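Local coordinates for SusD superfamily protein (PDB 3OTN) that probably binds glycans or other nutrients at the bacterial outer membrane, at residues 463-468 with 477-482. Numbering follows the deposited sequence.
Sequences FPIPLS and TQNQGY. With EDO (1,2-ethanediol), chain Q.
The carboxamide of Gln478 pairs with both backbone polar groups of Ile465. Ile465 N donates to Gln478 OE1 at 2.8 Å, in the carbonyl plane and on a lone pair. Gln478 NE2 returns a bond to Ile465 O at 2.9 Å. Gln478 CG is anti to its own backbone N and the chain then bends at chi2 (61°), which brings the amide alongside the backbone of Ile465 in the extended loop 463-465. Gln478 OE1 also accepts from Asn479 N at 2.9 Å, a more bent bond, so two backbone N-H groups grip one oxygen.

The second amide reaches the carbonyl of Phe463: Asn479 ND2 donates to Phe463 O at 2.8 Å, and that oxygen lies within 5° of the Asn479 amide plane. ND2 also donates to Phe133 O, at the end of helix 108-133, and Arg153 donates to OD1; with bonds at both ends, the rotation of the amide is probably fixed.

Packing over the ring and around Ile465 completes the contact. Pro464 CG sits 3.6 Å from the centroid of the Tyr482 ring, 9° off its normal, a CH-pi contact over the face. Tyr482 OH forms a hydrogen bond with Leu462 O. Ile465 CG1 rests 3.6 Å from Thr477 O, and Ile465 CD1 lies 3.9 Å from Asn479 ND2.

A type II turn, Asn479 to Tyr482, carries the C-terminal residue back over Pro464. With side-chain amides bonded to Phe463 O and to N and O of Ile465, the chain end is fastened beside the segment leading into helix 467-472 without sheet pairing, the final ring lying with one face against Pro464.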
ATOM      1  N   PHE A 463      -4.350 -14.911   2.181  1.00 20.35           N
ATOM      2  CA  PHE A 463      -4.416 -15.362   0.806  1.00 18.42           C
ATOM      3  C   PHE A 463      -3.665 -16.671   0.688  1.00 19.44           C
ATOM      4  O   PHE A 463      -2.793 -16.963   1.505  1.00 18.58           O
ATOM      5  CB  PHE A 463      -3.866 -14.311  -0.177  1.00 17.82           C
ATOM      6  CG  PHE A 463      -4.801 -13.154  -0.379  1.00 18.83           C
ATOM      7  CD1 PHE A 463      -6.011 -13.334  -1.061  1.00 23.98           C
ATOM      8  CD2 PHE A 463      -4.502 -11.908   0.101  1.00 25.62           C
ATOM      9  CE1 PHE A 463      -6.886 -12.294  -1.227  1.00 25.77           C
ATOM     10  CE2 PHE A 463      -5.399 -10.848  -0.083  1.00 25.53           C
ATOM     11  CZ  PHE A 463      -6.554 -11.040  -0.743  1.00 22.36           C
ATOM     12  N   PRO A 464      -3.995 -17.467  -0.341  1.00 20.30           N
ATOM     13  CA  PRO A 464      -3.351 -18.763  -0.474  1.00 21.79           C
ATOM     14  C   PRO A 464      -1.913 -18.653  -0.955  1.00 20.54           C
ATOM     15  O   PRO A 464      -1.550 -17.696  -1.679  1.00 19.53           O
ATOM     16  CB  PRO A 464      -4.181 -19.472  -1.574  1.00 23.18           C
ATOM     17  CG  PRO A 464      -5.209 -18.549  -1.998  1.00 23.47           C
ATOM     18  CD  PRO A 464      -4.961 -17.211  -1.424  1.00 21.83           C
ATOM     19  N   ILE A 465      -1.127 -19.654  -0.613  1.00 22.21           N
ATOM     20  CA  ILE A 465       0.190 -19.824  -1.200  1.00 20.13           C
ATOM     21  C   ILE A 465      -0.116 -20.280  -2.627  1.00 18.11           C
ATOM     22  O   ILE A 465      -0.946 -21.141  -2.801  1.00 18.28           O
ATOM     23  CB  ILE A 465       1.019 -20.883  -0.471  1.00 22.81           C
ATOM     24  CG1 ILE A 465       1.076 -20.620   1.052  1.00 25.33           C
ATOM     25  CG2 ILE A 465       2.420 -20.961  -1.067  1.00 24.96           C
ATOM     26  CD1 ILE A 465       1.456 -19.188   1.470  1.00 21.06           C
ATOM     27  N   PRO A 466       0.523 -19.678  -3.648  1.00 19.29           N
ATOM     28  CA  PRO A 466       0.261 -20.056  -5.051  1.00 19.39           C
ATOM     29  C   PRO A 466       0.532 -21.505  -5.373  1.00 22.83           C
ATOM     30  O   PRO A 466       1.546 -22.057  -4.939  1.00 19.63           O
ATOM     31  CB  PRO A 466       1.262 -19.201  -5.836  1.00 21.93           C
ATOM     32  CG  PRO A 466       1.559 -18.084  -5.016  1.00 22.61           C
ATOM     33  CD  PRO A 466       1.450 -18.532  -3.575  1.00 21.38           C
ATOM     34  N   LEU A 467      -0.351 -22.093  -6.170  1.00 21.58           N
ATOM     35  CA  LEU A 467      -0.227 -23.453  -6.585  1.00 23.56           C
ATOM     36  C   LEU A 467       1.122 -23.687  -7.241  1.00 24.39           C
ATOM     37  O   LEU A 467       1.746 -24.682  -6.941  1.00 22.96           O
ATOM     38  CB  LEU A 467      -1.333 -23.845  -7.571  1.00 23.46           C
ATOM     39  CG  LEU A 467      -1.323 -25.315  -8.028  1.00 22.62           C
ATOM     40  CD1 LEU A 467      -1.372 -26.270  -6.839  1.00 25.63           C
ATOM     41  CD2 LEU A 467      -2.498 -25.581  -9.011  1.00 27.61           C
ATOM     42  N   SER A 468       1.584 -22.773  -8.107  1.00 22.43           N
ATOM     43  CA  SER A 468       2.874 -22.972  -8.754  1.00 22.13           C
ATOM     44  C   SER A 468       4.033 -23.179  -7.755  1.00 21.42           C
ATOM     45  O   SER A 468       4.912 -24.033  -7.968  1.00 22.77           O
ATOM     46  CB  SER A 468       3.213 -21.793  -9.691  1.00 21.31           C
ATOM     47  OG  SER A 468       3.276 -20.594  -8.966  1.00 25.58           O
ATOM     48  N   THR A 477       3.538 -25.711   3.159  1.00 24.06           N
ATOM     49  CA  THR A 477       2.135 -25.945   3.547  1.00 25.26           C
ATOM     50  C   THR A 477       1.218 -24.872   2.912  1.00 26.05           C
ATOM     51  O   THR A 477       1.697 -23.909   2.286  1.00 24.64           O
ATOM     52  CB  THR A 477       1.965 -25.927   5.078  1.00 24.82           C
ATOM     53  OG1 THR A 477       2.360 -24.640   5.583  1.00 21.29           O
ATOM     54  CG2 THR A 477       2.824 -27.034   5.731  1.00 23.29           C
ATOM     55  N   GLN A 478      -0.093 -25.047   3.093  1.00 26.02           N
ATOM     56  CA  GLN A 478      -1.100 -24.120   2.618  1.00 23.50           C
ATOM     57  C   GLN A 478      -1.864 -23.489   3.775  1.00 24.03           C
ATOM     58  O   GLN A 478      -1.981 -24.044   4.858  1.00 22.64           O
ATOM     59  CB  GLN A 478      -2.023 -24.818   1.622  1.00 25.12           C
ATOM     60  CG  GLN A 478      -3.123 -23.989   0.985  1.00 22.39           C
ATOM     61  CD  GLN A 478      -2.612 -22.817   0.167  1.00 22.47           C
ATOM     62  OE1 GLN A 478      -2.427 -21.727   0.702  1.00 18.57           O
ATOM     63  NE2 GLN A 478      -2.398 -23.027  -1.130  1.00 22.64           N
ATOM     64  N   ASN A 479      -2.336 -22.277   3.543  1.00 20.92           N
ATOM     65  CA  ASN A 479      -3.209 -21.614   4.477  1.00 21.82           C
ATOM     66  C   ASN A 479      -4.544 -22.333   4.554  1.00 25.34           C
ATOM     67  O   ASN A 479      -5.049 -22.879   3.555  1.00 24.91           O
ATOM     68  CB  ASN A 479      -3.324 -20.110   4.167  1.00 23.37           C
ATOM     69  CG  ASN A 479      -2.040 -19.372   4.495  1.00 22.13           C
ATOM     70  OD1 ASN A 479      -1.359 -19.708   5.482  1.00 19.04           O
ATOM     71  ND2 ASN A 479      -1.688 -18.370   3.684  1.00 21.00           N
ATOM     72  N   GLN A 480      -5.060 -22.424   5.778  1.00 24.62           N
ATOM     73  CA  GLN A 480      -6.337 -23.096   6.020  1.00 28.34           C
ATOM     74  C   GLN A 480      -7.463 -22.570   5.087  1.00 27.72           C
ATOM     75  O   GLN A 480      -7.541 -21.358   4.807  1.00 22.24           O
ATOM     76  CB  GLN A 480      -6.749 -22.957   7.488  1.00 26.56           C
ATOM     77  CG  GLN A 480      -7.055 -21.561   7.946  1.00 30.52           C
ATOM     78  CD  GLN A 480      -7.397 -21.516   9.414  1.00 39.91           C
ATOM     79  OE1 GLN A 480      -7.882 -22.490   9.968  1.00 52.79           O
ATOM     80  NE2 GLN A 480      -7.146 -20.390  10.049  1.00 38.02           N
ATOM     81  N   GLY A 481      -8.310 -23.499   4.632  1.00 27.79           N
ATOM     82  CA  GLY A 481      -9.425 -23.188   3.731  1.00 24.10           C
ATOM     83  C   GLY A 481      -9.095 -23.263   2.263  1.00 24.89           C
ATOM     84  O   GLY A 481      -9.995 -23.217   1.431  1.00 24.90           O
ATOM     85  N   TYR A 482      -7.812 -23.371   1.906  1.00 22.12           N
ATOM     86  CA  TYR A 482      -7.414 -23.375   0.500  1.00 22.89           C
ATOM     87  C   TYR A 482      -6.762 -24.703   0.118  1.00 23.69           C
ATOM     88  O   TYR A 482      -6.517 -25.530   0.975  1.00 23.97           O
ATOM     89  CB  TYR A 482      -6.398 -22.270   0.232  1.00 23.40           C
ATOM     90  CG  TYR A 482      -6.859 -20.850   0.522  1.00 16.43           C
ATOM     91  CD1 TYR A 482      -7.886 -20.268  -0.204  1.00 19.54           C
ATOM     92  CD2 TYR A 482      -6.246 -20.086   1.526  1.00 20.88           C
ATOM     93  CE1 TYR A 482      -8.306 -18.957   0.055  1.00 23.60           C
ATOM     94  CE2 TYR A 482      -6.629 -18.776   1.769  1.00 24.03           C
ATOM     95  CZ  TYR A 482      -7.666 -18.220   1.039  1.00 20.53           C
ATOM     96  OH  TYR A 482      -8.078 -16.936   1.300  1.00 22.19           O
ATOM     97  OXT TYR A 482      -6.408 -24.922  -1.039  1.00 24.70           O
TER
HETATM   98  C1  EDO Q 630      -3.007 -20.084   9.764  1.00 43.30           C
HETATM   99  O1  EDO Q 630      -3.904 -19.102  10.276  1.00 50.53           O
HETATM  100  C2  EDO Q 630      -3.504 -20.449   8.377  1.00 38.55           C
HETATM  101  O2  EDO Q 630      -3.666 -21.848   8.261  1.00 32.21           O